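Local coordinates for protein putative transcriptional regulator (Clostridium difficile, PDB 3QI7) that is of unknown function but has a periplasmic-binding-protein-like fold, and may be a membrane-attached lipoprotein that senses or carries a small ligand, at residues M154-F159 with I187-V192; I160-T165 with V192-P197; P257-T262 with P303-A308. One frame throughout, in Å; residues are numbered along the deposited sequence. Where two conformers were deposited one is given.

Contact 1 (M154-F159 with I187-V192); sequences MGAKAF and IGLPFV
The segments M154-F159 and I187-V192 form the opening of a parallel strand pair within a beta-alpha-beta unit: strand 159-164 runs into helix 171-186, which returns the chain to strand 191-196. Two backbone hydrogen bonds define the pairing. F159 N donates to P190 O over 2.8 Å, and V192 N donates to F159 O, also at 2.8 Å. Both donors lie nearly along the C=O axis (164° at the oxygen in each case), so F159 is held through both its N-H and its carbonyl by residues flanking F191, its partner in the parallel register. A158 CA adds a C-H...O contact to P190 O, the same carbonyl that takes the F159 N-H.

Apolar packing fills the approach to the strands. L189, with CG anti to the backbone N (chi1 180°), sends CD1 against the backbone of A156-A158, 3.5 Å from A158 N, while CD2 faces F159 CB. The ring of P190 lies over the K157 carbonyl.

The aromatic pair is looser than a stack. F159 and F191 both hold CG anti to the backbone N and point the same way, side by side, on the face covered by I180 of helix 171-186. Their planes differ by 29° but are slid apart, with centroids 6.0 Å from each other, so the rings barely overlap, and the closest approach is CD1 of F159 to CE1 of F191 at 3.8 Å.

Solvent bridges the loops ahead of the strands, where one water donates to A156 O at 3.0 Å and to G188 O at 3.3 Å.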
HETATM    1  N   MSE A 154      21.611   3.813   2.058  1.00 22.36           N
HETATM    2  CA  MSE A 154      21.849   3.265   3.401  1.00 24.36           C
HETATM    3  C   MSE A 154      23.191   2.563   3.526  1.00 24.92           C
HETATM    4  O   MSE A 154      23.496   2.016   4.590  1.00 27.79           O
HETATM    5  CB  MSE A 154      20.694   2.319   3.759  1.00 22.82           C
HETATM    6  CG  MSE A 154      19.397   3.076   3.912  1.00 22.10           C
HETATM    7 SE   MSE A 154      17.851   2.000   4.250  0.75 22.42          SE
HETATM    8  CE  MSE A 154      18.129   1.693   6.159  1.00 17.99           C
ATOM      9  N   GLY A 155      24.007   2.556   2.462  1.00 22.49           N
ATOM     10  CA  GLY A 155      25.342   1.973   2.536  1.00 27.03           C
ATOM     11  C   GLY A 155      25.470   0.531   2.079  1.00 25.74           C
ATOM     12  O   GLY A 155      26.497  -0.105   2.325  1.00 27.49           O
ATOM     13  N   ALA A 156      24.459   0.011   1.384  1.00 24.80           N
ATOM     14  CA  ALA A 156      24.521  -1.395   0.892  1.00 24.69           C
ATOM     15  C   ALA A 156      25.667  -1.652  -0.106  1.00 26.24           C
ATOM     16  O   ALA A 156      25.841  -0.912  -1.089  1.00 26.75           O
ATOM     17  CB  ALA A 156      23.210  -1.797   0.270  1.00 24.11           C
ATOM     18  N   LYS A 157      26.416  -2.723   0.138  1.00 26.83           N
ATOM     19  CA  LYS A 157      27.482  -3.128  -0.773  0.50 26.06           C
ATOM     20  C   LYS A 157      27.059  -4.304  -1.650  1.00 27.27           C
ATOM     21  O   LYS A 157      27.793  -4.690  -2.569  1.00 26.91           O
ATOM     22  CB  LYS A 157      28.764  -3.428   0.001  0.50 27.70           C
ATOM     23  CG  LYS A 157      29.376  -2.198   0.656  0.50 26.86           C
ATOM     24  CD  LYS A 157      29.508  -1.049  -0.328  0.50 27.93           C
ATOM     25  CE  LYS A 157      30.592  -0.051   0.112  0.50 34.50           C
ATOM     26  NZ  LYS A 157      30.390   1.301  -0.505  0.50 28.82           N
ATOM     27  N   ALA A 158      25.880  -4.875  -1.362  1.00 25.48           N
ATOM     28  CA  ALA A 158      25.215  -5.855  -2.247  1.00 25.38           C
ATOM     29  C   ALA A 158      23.715  -5.779  -1.925  1.00 23.91           C
ATOM     30  O   ALA A 158      23.332  -5.299  -0.852  1.00 23.72           O
ATOM     31  CB  ALA A 158      25.768  -7.304  -2.024  1.00 21.29           C
ATOM     32  N   PHE A 159      22.880  -6.223  -2.860  1.00 22.99           N
ATOM     33  CA  PHE A 159      21.444  -6.366  -2.665  1.00 20.44           C
ATOM     34  C   PHE A 159      21.086  -7.832  -2.911  1.00 23.58           C
ATOM     35  O   PHE A 159      21.283  -8.334  -4.030  1.00 23.37           O
ATOM     36  CB  PHE A 159      20.696  -5.484  -3.661  1.00 22.63           C
ATOM     37  CG  PHE A 159      19.204  -5.407  -3.456  1.00 20.58           C
ATOM     38  CD1 PHE A 159      18.356  -6.502  -3.740  1.00 19.09           C
ATOM     39  CD2 PHE A 159      18.613  -4.193  -3.071  1.00 20.75           C
ATOM     40  CE1 PHE A 159      17.002  -6.367  -3.588  1.00 22.07           C
ATOM     41  CE2 PHE A 159      17.243  -4.095  -2.886  1.00 19.41           C
ATOM     42  CZ  PHE A 159      16.453  -5.166  -3.168  1.00 16.33           C
ATOM     43  N   ILE A 187      23.673   1.929 -10.760  1.00 24.21           N
ATOM     44  CA  ILE A 187      24.226   2.613  -9.591  1.00 25.13           C
ATOM     45  C   ILE A 187      25.370   1.832  -8.917  1.00 25.19           C
ATOM     46  O   ILE A 187      25.768   2.131  -7.799  1.00 25.83           O
ATOM     47  CB  ILE A 187      23.102   2.974  -8.580  1.00 22.24           C
ATOM     48  CG1 ILE A 187      22.495   1.746  -7.900  1.00 22.70           C
ATOM     49  CG2 ILE A 187      22.019   3.760  -9.322  1.00 21.87           C
ATOM     50  CD1 ILE A 187      21.442   2.023  -6.818  1.00 23.33           C
ATOM     51  N   GLY A 188      25.869   0.810  -9.590  1.00 24.71           N
ATOM     52  CA  GLY A 188      27.037   0.098  -9.099  1.00 24.33           C
ATOM     53  C   GLY A 188      26.807  -0.653  -7.822  1.00 27.01           C
ATOM     54  O   GLY A 188      27.714  -0.749  -7.007  1.00 28.56           O
ATOM     55  N   LEU A 189      25.601  -1.187  -7.640  1.00 25.59           N
ATOM     56  CA  LEU A 189      25.287  -2.026  -6.479  1.00 26.27           C
ATOM     57  C   LEU A 189      25.214  -3.492  -6.904  1.00 26.30           C
ATOM     58  O   LEU A 189      24.286  -3.896  -7.613  1.00 27.10           O
ATOM     59  CB  LEU A 189      23.942  -1.622  -5.865  1.00 27.45           C
ATOM     60  CG  LEU A 189      23.401  -2.371  -4.631  1.00 23.02           C
ATOM     61  CD1 LEU A 189      24.501  -2.576  -3.568  1.00 23.37           C
ATOM     62  CD2 LEU A 189      22.210  -1.604  -4.057  1.00 21.72           C
ATOM     63  N   PRO A 190      26.168  -4.315  -6.441  1.00 28.02           N
ATOM     64  CA  PRO A 190      26.085  -5.739  -6.747  1.00 29.07           C
ATOM     65  C   PRO A 190      24.717  -6.333  -6.399  1.00 26.97           C
ATOM     66  O   PRO A 190      24.167  -6.068  -5.349  1.00 26.59           O
ATOM     67  CB  PRO A 190      27.210  -6.345  -5.896  1.00 31.22           C
ATOM     68  CG  PRO A 190      28.217  -5.222  -5.771  1.00 33.55           C
ATOM     69  CD  PRO A 190      27.374  -3.981  -5.663  1.00 30.89           C
ATOM     70  N   PHE A 191      24.157  -7.104  -7.324  1.00 27.03           N
ATOM     71  CA  PHE A 191      22.847  -7.676  -7.143  1.00 26.42           C
ATOM     72  C   PHE A 191      22.960  -9.204  -7.164  1.00 26.90           C
ATOM     73  O   PHE A 191      23.614  -9.760  -8.034  1.00 25.93           O
ATOM     74  CB  PHE A 191      21.905  -7.179  -8.241  1.00 25.14           C
ATOM     75  CG  PHE A 191      20.558  -7.802  -8.202  1.00 19.84           C
ATOM     76  CD1 PHE A 191      19.592  -7.329  -7.345  1.00 26.00           C
ATOM     77  CD2 PHE A 191      20.242  -8.860  -9.056  1.00 26.35           C
ATOM     78  CE1 PHE A 191      18.326  -7.917  -7.308  1.00 26.23           C
ATOM     79  CE2 PHE A 191      18.997  -9.436  -9.035  1.00 27.49           C
ATOM     80  CZ  PHE A 191      18.032  -8.967  -8.154  1.00 30.27           C
ATOM     81  N   VAL A 192      22.320  -9.860  -6.194  1.00 27.75           N
ATOM     82  CA  VAL A 192      22.358 -11.312  -6.066  1.00 27.71           C
ATOM     83  C   VAL A 192      20.941 -11.841  -6.047  1.00 28.31           C
ATOM     84  O   VAL A 192      20.186 -11.542  -5.126  1.00 26.72           O
ATOM     85  CB  VAL A 192      23.071 -11.728  -4.762  1.00 27.93           C
ATOM     86  CG1 VAL A 192      23.168 -13.271  -4.664  1.00 30.81           C
ATOM     87  CG2 VAL A 192      24.465 -11.038  -4.683  1.00 30.66           C
TER
HETATM   88  O   HOH W   1      27.137  -0.495  -3.801  1.00 33.37           O

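Contact 2 (I160-T165 with V192-P197); sequences IHYAST and VQVNTP
Y162 has CG anti to its carbonyl carbon (chi1 -72°), and V194 has CG1 anti to its backbone N, settings that lay the tyrosine ring alongside the valine: CE1 of Y162 comes to 3.6 Å from CB of V194. I160, whose CG1 is likewise anti to the carbonyl carbon, carries CD1 to 3.6 Å from CG2 of V192. T196 turns CG2 anti to its carbonyl carbon, and its side chain crosses that of Y162 at about a right angle, CG2 meeting CB and CD1 of the tyrosine. Together I160, Y162, V192 and V194 build one face of the parallel sheet, packed by helix 203-223; the phenol of Y162 ends in a hydrogen bond to D215 of that helix.

The backbone register is parallel, with strand axes crossing at -31° and 4.3 Å apart at closest. H161 is gripped from both ends: its N-H reaches V192 O almost straight (2.9 Å, 175° at the hydrogen), and its carbonyl receives V194 N at 2.9 Å. Farther on, A163 N to V194 O is weak at 3.5 Å, and T196 N reaches A163 O at 3.1 Å with the donor standing above the carbonyl plane.

On the other face, H161 extends its ring with CG anti to the backbone N, and a water in the ring plane meets ND1 while donating to V194 O. A second water sits between T165 N and T196 O. The chemistry thus divides the contact: one face of the sheet is lined by branched aliphatic and aromatic groups; on the other, H161 lies against L177 and I180 of helix 171-186 and shares a water with V194 O, which that water supplements where the direct bond from A163 is weak.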
ATOM      1  N   ILE A 160      20.587  -8.511  -1.878  1.00 23.15           N
ATOM      2  CA  ILE A 160      20.170  -9.932  -1.997  1.00 22.71           C
ATOM      3  C   ILE A 160      18.633  -9.968  -2.164  1.00 21.79           C
ATOM      4  O   ILE A 160      17.923  -9.414  -1.337  1.00 21.15           O
ATOM      5  CB  ILE A 160      20.626 -10.793  -0.778  1.00 23.50           C
ATOM      6  CG1 ILE A 160      22.029 -10.402  -0.291  1.00 24.60           C
ATOM      7  CG2 ILE A 160      20.615 -12.310  -1.135  1.00 20.49           C
ATOM      8  CD1 ILE A 160      23.206 -10.490  -1.322  1.00 23.11           C
ATOM      9  N   HIS A 161      18.140 -10.559  -3.269  1.00 20.58           N
ATOM     10  CA  HIS A 161      16.704 -10.712  -3.558  1.00 18.80           C
ATOM     11  C   HIS A 161      16.279 -12.170  -3.451  1.00 23.76           C
ATOM     12  O   HIS A 161      16.883 -13.031  -4.117  1.00 24.86           O
ATOM     13  CB  HIS A 161      16.444 -10.237  -4.989  1.00 22.40           C
ATOM     14  CG  HIS A 161      14.997 -10.219  -5.381  1.00 21.01           C
ATOM     15  ND1 HIS A 161      14.313 -11.360  -5.776  1.00 22.02           N
ATOM     16  CD2 HIS A 161      14.122  -9.193  -5.495  1.00 21.38           C
ATOM     17  CE1 HIS A 161      13.070 -11.025  -6.087  1.00 23.21           C
ATOM     18  NE2 HIS A 161      12.927  -9.719  -5.920  1.00 26.20           N
ATOM     19  N   TYR A 162      15.291 -12.439  -2.583  1.00 22.52           N
ATOM     20  CA  TYR A 162      14.802 -13.799  -2.293  1.00 23.36           C
ATOM     21  C   TYR A 162      13.331 -13.918  -2.735  1.00 23.15           C
ATOM     22  O   TYR A 162      12.498 -13.114  -2.346  1.00 24.23           O
ATOM     23  CB  TYR A 162      14.890 -14.100  -0.781  1.00 23.02           C
ATOM     24  CG  TYR A 162      16.273 -14.302  -0.237  1.00 21.64           C
ATOM     25  CD1 TYR A 162      16.982 -15.437  -0.526  1.00 20.52           C
ATOM     26  CD2 TYR A 162      16.857 -13.362   0.619  1.00 21.79           C
ATOM     27  CE1 TYR A 162      18.259 -15.623  -0.030  1.00 28.79           C
ATOM     28  CE2 TYR A 162      18.116 -13.540   1.124  1.00 31.98           C
ATOM     29  CZ  TYR A 162      18.825 -14.685   0.801  1.00 28.07           C
ATOM     30  OH  TYR A 162      20.088 -14.862   1.315  1.00 32.49           O
ATOM     31  N   ALA A 163      13.033 -14.970  -3.508  1.00 26.14           N
ATOM     32  CA  ALA A 163      11.714 -15.255  -4.083  1.00 24.44           C
ATOM     33  C   ALA A 163      11.775 -16.658  -4.669  1.00 23.85           C
ATOM     34  O   ALA A 163      12.820 -17.057  -5.188  1.00 26.82           O
ATOM     35  CB  ALA A 163      11.403 -14.286  -5.227  1.00 22.82           C
ATOM     36  N   SER A 164      10.669 -17.393  -4.593  1.00 26.85           N
ATOM     37  CA  SER A 164      10.558 -18.716  -5.227  1.00 29.37           C
ATOM     38  C   SER A 164      10.299 -18.564  -6.735  1.00 29.97           C
ATOM     39  O   SER A 164       9.853 -17.523  -7.172  1.00 29.84           O
ATOM     40  CB  SER A 164       9.413 -19.513  -4.601  1.00 31.84           C
ATOM     41  OG  SER A 164       8.145 -19.084  -5.086  1.00 29.47           O
ATOM     42  N   THR A 165      10.506 -19.622  -7.521  1.00 31.91           N
ATOM     43  CA  THR A 165      10.225 -19.508  -8.957  1.00 33.97           C
ATOM     44  C   THR A 165       8.715 -19.370  -9.225  1.00 35.61           C
ATOM     45  O   THR A 165       8.324 -18.690 -10.188  1.00 34.58           O
ATOM     46  CB  THR A 165      10.895 -20.619  -9.764  1.00 37.48           C
ATOM     47  OG1 THR A 165      10.514 -21.896  -9.276  1.00 34.83           O
ATOM     48  CG2 THR A 165      12.411 -20.497  -9.657  1.00 41.44           C
ATOM     49  N   VAL A 192      22.320  -9.860  -6.194  1.00 27.75           N
ATOM     50  CA  VAL A 192      22.358 -11.312  -6.066  1.00 27.71           C
ATOM     51  C   VAL A 192      20.941 -11.841  -6.047  1.00 28.31           C
ATOM     52  O   VAL A 192      20.186 -11.542  -5.126  1.00 26.72           O
ATOM     53  CB  VAL A 192      23.071 -11.728  -4.762  1.00 27.93           C
ATOM     54  CG1 VAL A 192      23.168 -13.271  -4.664  1.00 30.81           C
ATOM     55  CG2 VAL A 192      24.465 -11.038  -4.683  1.00 30.66           C
ATOM     56  N   GLN A 193      20.547 -12.625  -7.059  1.00 27.25           N
ATOM     57  CA  GLN A 193      19.202 -13.233  -7.036  1.00 27.36           C
ATOM     58  C   GLN A 193      19.277 -14.674  -6.551  1.00 27.73           C
ATOM     59  O   GLN A 193      20.036 -15.475  -7.088  1.00 28.36           O
ATOM     60  CB  GLN A 193      18.521 -13.168  -8.412  1.00 26.42           C
ATOM     61  CG  GLN A 193      17.267 -13.998  -8.496  1.00 30.61           C
ATOM     62  CD  GLN A 193      16.641 -13.925  -9.850  1.00 31.96           C
ATOM     63  OE1 GLN A 193      17.033 -13.105 -10.660  1.00 34.38           O
ATOM     64  NE2 GLN A 193      15.692 -14.815 -10.120  1.00 35.19           N
ATOM     65  N   VAL A 194      18.488 -14.985  -5.527  1.00 25.63           N
ATOM     66  CA  VAL A 194      18.475 -16.306  -4.922  1.00 26.94           C
ATOM     67  C   VAL A 194      17.065 -16.865  -4.928  1.00 28.75           C
ATOM     68  O   VAL A 194      16.122 -16.248  -4.375  1.00 26.14           O
ATOM     69  CB  VAL A 194      19.010 -16.274  -3.497  1.00 26.25           C
ATOM     70  CG1 VAL A 194      19.082 -17.728  -2.903  1.00 26.57           C
ATOM     71  CG2 VAL A 194      20.371 -15.618  -3.469  1.00 28.25           C
ATOM     72  N   ASN A 195      16.934 -18.034  -5.568  1.00 29.89           N
ATOM     73  CA  ASN A 195      15.690 -18.796  -5.608  1.00 30.82           C
ATOM     74  C   ASN A 195      15.465 -19.597  -4.330  1.00 30.48           C
ATOM     75  O   ASN A 195      16.270 -20.481  -3.958  1.00 33.09           O
ATOM     76  CB  ASN A 195      15.642 -19.748  -6.816  1.00 32.55           C
ATOM     77  CG  ASN A 195      15.471 -19.016  -8.175  1.00 38.48           C
ATOM     78  OD1 ASN A 195      15.292 -17.789  -8.255  1.00 44.67           O
ATOM     79  ND2 ASN A 195      15.541 -19.801  -9.259  1.00 48.84           N
ATOM     80  N   THR A 196      14.355 -19.272  -3.681  1.00 29.49           N
ATOM     81  CA  THR A 196      13.869 -19.951  -2.483  1.00 31.64           C
ATOM     82  C   THR A 196      12.913 -21.105  -2.892  1.00 31.73           C
ATOM     83  O   THR A 196      12.300 -21.048  -3.973  1.00 29.35           O
ATOM     84  CB  THR A 196      13.101 -18.973  -1.554  1.00 28.04           C
ATOM     85  OG1 THR A 196      12.001 -18.383  -2.260  1.00 29.67           O
ATOM     86  CG2 THR A 196      13.999 -17.852  -1.076  1.00 30.11           C
ATOM     87  N   PRO A 197      12.783 -22.134  -2.036  1.00 32.53           N
ATOM     88  CA  PRO A 197      11.856 -23.244  -2.323  1.00 35.29           C
ATOM     89  C   PRO A 197      10.401 -22.778  -2.482  1.00 33.10           C
ATOM     90  O   PRO A 197       9.919 -21.938  -1.715  1.00 30.30           O
ATOM     91  CB  PRO A 197      11.992 -24.159  -1.093  1.00 36.50           C
ATOM     92  CG  PRO A 197      13.337 -23.847  -0.526  1.00 37.41           C
ATOM     93  CD  PRO A 197      13.581 -22.377  -0.819  1.00 31.72           C
TER
HETATM   94  O   HOH W   2      15.050 -14.179  -6.012  1.00 28.03           O
HETATM   95  O   HOH W   3      11.963 -21.954  -6.468  1.00 39.99           O

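Contact 3 (P257-T262 with P303-A308); sequences PSPIQT and PMPMDA
An ST motif in a proline-rich loop meets the N-terminal end of helix 306-324 here, near the centre of the chain. S258 sets the motif: with OG anti to the backbone N (chi1 176°), its hydroxyl oxygen accepts the N-H of Q261 at 3.2 Å, and more weakly that of I260, which closes a turn from S258 to Q261. CG of P305 approaches S258 OG to 3.8 Å, from roughly the opposite side to the Q261 N-H.

No direct hydrogen bond joins the two segments, so the evidence for their fit is van der Waals contact and solvent. P259 and P305 cross obliquely, CD to CD at 3.8 Å, with CG of P305 nearly as close to the same P259 atom. The pyrrolidine of P259 has I282 and N283 of helix 279-292 as further neighbours, and P305 also touches Y279, so the two rings meet beside that helix. Backbone reinforces the join: CA of P305 makes a C-H...O contact with P257 O at 3.4 Å.

The P257 carbonyl is also tied to the helix through one water, which donates to P257 O at 2.7 Å and accepts from M306 N at 2.8 Å. M306 is a selenomethionine at the first helical residue. P305 occupies the N-cap position, and its carbonyl accepts A308 N at 3.1 Å within the initial turn. The arrangement is that of a helix N-terminus whose first-turn N-H, lacking a carbonyl within the helix, is satisfied by a water shared with a neighbouring ST-motif loop.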
ATOM      1  N   PRO A 257       6.167  -2.248   2.759  1.00 23.04           N
ATOM      2  CA  PRO A 257       6.384  -1.535   4.027  1.00 23.53           C
ATOM      3  C   PRO A 257       5.120  -1.367   4.869  1.00 23.33           C
ATOM      4  O   PRO A 257       4.088  -0.936   4.372  1.00 19.85           O
ATOM      5  CB  PRO A 257       6.909  -0.177   3.583  1.00 23.66           C
ATOM      6  CG  PRO A 257       7.622  -0.470   2.277  1.00 27.24           C
ATOM      7  CD  PRO A 257       6.711  -1.491   1.616  1.00 22.16           C
ATOM      8  N   SER A 258       5.229  -1.766   6.132  1.00 22.54           N
ATOM      9  CA  SER A 258       4.128  -1.710   7.073  1.00 23.84           C
ATOM     10  C   SER A 258       4.607  -1.778   8.523  1.00 23.42           C
ATOM     11  O   SER A 258       5.212  -2.762   8.918  1.00 20.14           O
ATOM     12  CB  SER A 258       3.150  -2.856   6.820  1.00 23.82           C
ATOM     13  OG  SER A 258       2.146  -2.825   7.812  1.00 23.39           O
ATOM     14  N   PRO A 259       4.311  -0.741   9.317  1.00 20.62           N
ATOM     15  CA  PRO A 259       4.667  -0.767  10.739  1.00 22.16           C
ATOM     16  C   PRO A 259       3.920  -1.838  11.521  1.00 24.59           C
ATOM     17  O   PRO A 259       4.428  -2.342  12.555  1.00 25.37           O
ATOM     18  CB  PRO A 259       4.252   0.628  11.232  1.00 18.30           C
ATOM     19  CG  PRO A 259       4.080   1.453  10.021  1.00 24.39           C
ATOM     20  CD  PRO A 259       3.688   0.530   8.918  1.00 19.77           C
ATOM     21  N   ILE A 260       2.703  -2.162  11.072  1.00 23.44           N
ATOM     22  CA  ILE A 260       1.835  -3.061  11.828  1.00 23.21           C
ATOM     23  C   ILE A 260       2.040  -4.550  11.482  1.00 25.82           C
ATOM     24  O   ILE A 260       1.851  -5.418  12.344  1.00 25.12           O
ATOM     25  CB  ILE A 260       0.356  -2.628  11.702  1.00 26.40           C
ATOM     26  CG1 ILE A 260      -0.543  -3.439  12.649  1.00 26.47           C
ATOM     27  CG2 ILE A 260      -0.131  -2.715  10.244  1.00 17.96           C
ATOM     28  CD1 ILE A 260      -0.153  -3.354  14.127  1.00 31.05           C
ATOM     29  N   GLN A 261       2.483  -4.857  10.266  1.00 24.96           N
ATOM     30  CA  GLN A 261       2.739  -6.259   9.882  1.00 24.12           C
ATOM     31  C   GLN A 261       4.165  -6.644  10.178  1.00 23.74           C
ATOM     32  O   GLN A 261       5.106  -5.938   9.775  1.00 22.90           O
ATOM     33  CB  GLN A 261       2.491  -6.472   8.379  1.00 22.80           C
ATOM     34  CG  GLN A 261       1.094  -6.252   7.948  1.00 36.53           C
ATOM     35  CD  GLN A 261       0.126  -7.164   8.684  1.00 45.34           C
ATOM     36  OE1 GLN A 261      -0.676  -6.699   9.494  1.00 46.10           O
ATOM     37  NE2 GLN A 261       0.229  -8.474   8.432  1.00 36.78           N
ATOM     38  N   THR A 262       4.334  -7.755  10.891  1.00 24.68           N
ATOM     39  CA  THR A 262       5.655  -8.360  11.106  1.00 25.59           C
ATOM     40  C   THR A 262       6.555  -7.603  12.099  1.00 22.37           C
ATOM     41  O   THR A 262       7.132  -8.214  12.993  1.00 21.08           O
ATOM     42  CB  THR A 262       6.461  -8.564   9.768  1.00 27.29           C
ATOM     43  OG1 THR A 262       5.638  -9.218   8.771  1.00 24.20           O
ATOM     44  CG2 THR A 262       7.720  -9.391  10.059  1.00 25.33           C
ATOM     45  N   PRO A 303       6.085   6.058   6.236  1.00 22.70           N
ATOM     46  CA  PRO A 303       5.345   6.515   7.406  1.00 25.87           C
ATOM     47  C   PRO A 303       4.078   5.701   7.703  1.00 25.07           C
ATOM     48  O   PRO A 303       3.615   5.671   8.853  1.00 24.29           O
ATOM     49  CB  PRO A 303       4.940   7.961   7.017  1.00 26.06           C
ATOM     50  CG  PRO A 303       5.933   8.369   6.092  1.00 26.95           C
ATOM     51  CD  PRO A 303       6.246   7.152   5.275  1.00 25.95           C
HETATM   52  N   MSE A 304       3.499   5.092   6.671  1.00 23.73           N
HETATM   53  CA  MSE A 304       2.305   4.251   6.829  0.70 25.90           C
HETATM   54  C   MSE A 304       2.222   3.219   5.707  1.00 24.11           C
HETATM   55  O   MSE A 304       2.822   3.415   4.662  1.00 24.47           O
HETATM   56  CB  MSE A 304       1.010   5.100   6.898  0.70 26.12           C
HETATM   57  CG  MSE A 304       0.807   6.162   5.835  0.70 28.82           C
HETATM   58 SE   MSE A 304      -0.650   7.451   6.229  0.52 24.70          SE
HETATM   59  CE  MSE A 304      -2.137   6.276   6.616  0.70 24.33           C
ATOM     60  N   PRO A 305       1.472   2.127   5.920  1.00 19.52           N
ATOM     61  CA  PRO A 305       1.398   1.159   4.841  1.00 19.83           C
ATOM     62  C   PRO A 305       0.600   1.691   3.685  1.00 18.41           C
ATOM     63  O   PRO A 305      -0.283   2.493   3.896  1.00 19.51           O
ATOM     64  CB  PRO A 305       0.652  -0.016   5.443  1.00 21.36           C
ATOM     65  CG  PRO A 305       0.308   0.382   6.903  1.00 23.14           C
ATOM     66  CD  PRO A 305       0.573   1.809   7.052  1.00 22.47           C
HETATM   67  N   MSE A 306       0.896   1.228   2.497  1.00 19.17           N
HETATM   68  CA  MSE A 306       0.126   1.653   1.325  1.00 20.78           C
HETATM   69  C   MSE A 306      -1.373   1.185   1.420  1.00 22.41           C
HETATM   70  O   MSE A 306      -2.299   1.880   0.946  1.00 19.53           O
HETATM   71  CB  MSE A 306       0.786   1.106   0.058  1.00 23.95           C
HETATM   72  CG  MSE A 306       2.010   1.875  -0.402  1.00 30.91           C
HETATM   73 SE   MSE A 306       1.473   3.720  -0.915  0.75 35.22          SE
HETATM   74  CE  MSE A 306       0.470   3.421  -2.433  1.00 35.89           C
ATOM     75  N   ASP A 307      -1.605   0.024   2.033  1.00 22.14           N
ATOM     76  CA  ASP A 307      -2.965  -0.480   2.261  1.00 25.07           C
ATOM     77  C   ASP A 307      -3.821   0.466   3.105  1.00 23.34           C
ATOM     78  O   ASP A 307      -5.055   0.425   3.024  1.00 25.12           O
ATOM     79  CB  ASP A 307      -2.951  -1.858   2.968  1.00 29.15           C
ATOM     80  CG  ASP A 307      -2.603  -3.019   2.021  1.00 36.43           C
ATOM     81  OD1 ASP A 307      -2.417  -2.778   0.818  1.00 35.90           O
ATOM     82  OD2 ASP A 307      -2.520  -4.176   2.497  1.00 44.18           O
ATOM     83  N   ALA A 308      -3.183   1.281   3.937  1.00 17.89           N
ATOM     84  CA  ALA A 308      -3.871   2.342   4.682  1.00 18.92           C
ATOM     85  C   ALA A 308      -3.860   3.707   3.979  1.00 19.95           C
ATOM     86  O   ALA A 308      -4.866   4.414   3.943  1.00 20.97           O
ATOM     87  CB  ALA A 308      -3.297   2.464   6.121  1.00 19.13           C
TER
HETATM   88  O   HOH W   4       2.956  -0.621   1.940  1.00 21.67           O

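Contacts 1 and 2 are consecutive parts of one parallel strand pair. They share V192, their centres lie 16 Å apart, and F191 CZ packs on H161 CB at 3.8 Å. Their segments alternate along the chain, as expected when strand 159-164, helix 171-186 and strand 191-196 form one beta-alpha-beta unit; strand 159-164 is central in this three-stranded sheet, flanked by 191-196 and 228-231. Contact 3 follows in series, about 25 Å centre to centre from contact 1 and 23 Å from contact 2, touching neither. It lies close to the chain's centre, whereas the sheet is peripheral and probably belongs to one lobe, consistent with the two-lobed architecture of periplasmic-binding-protein-like folds.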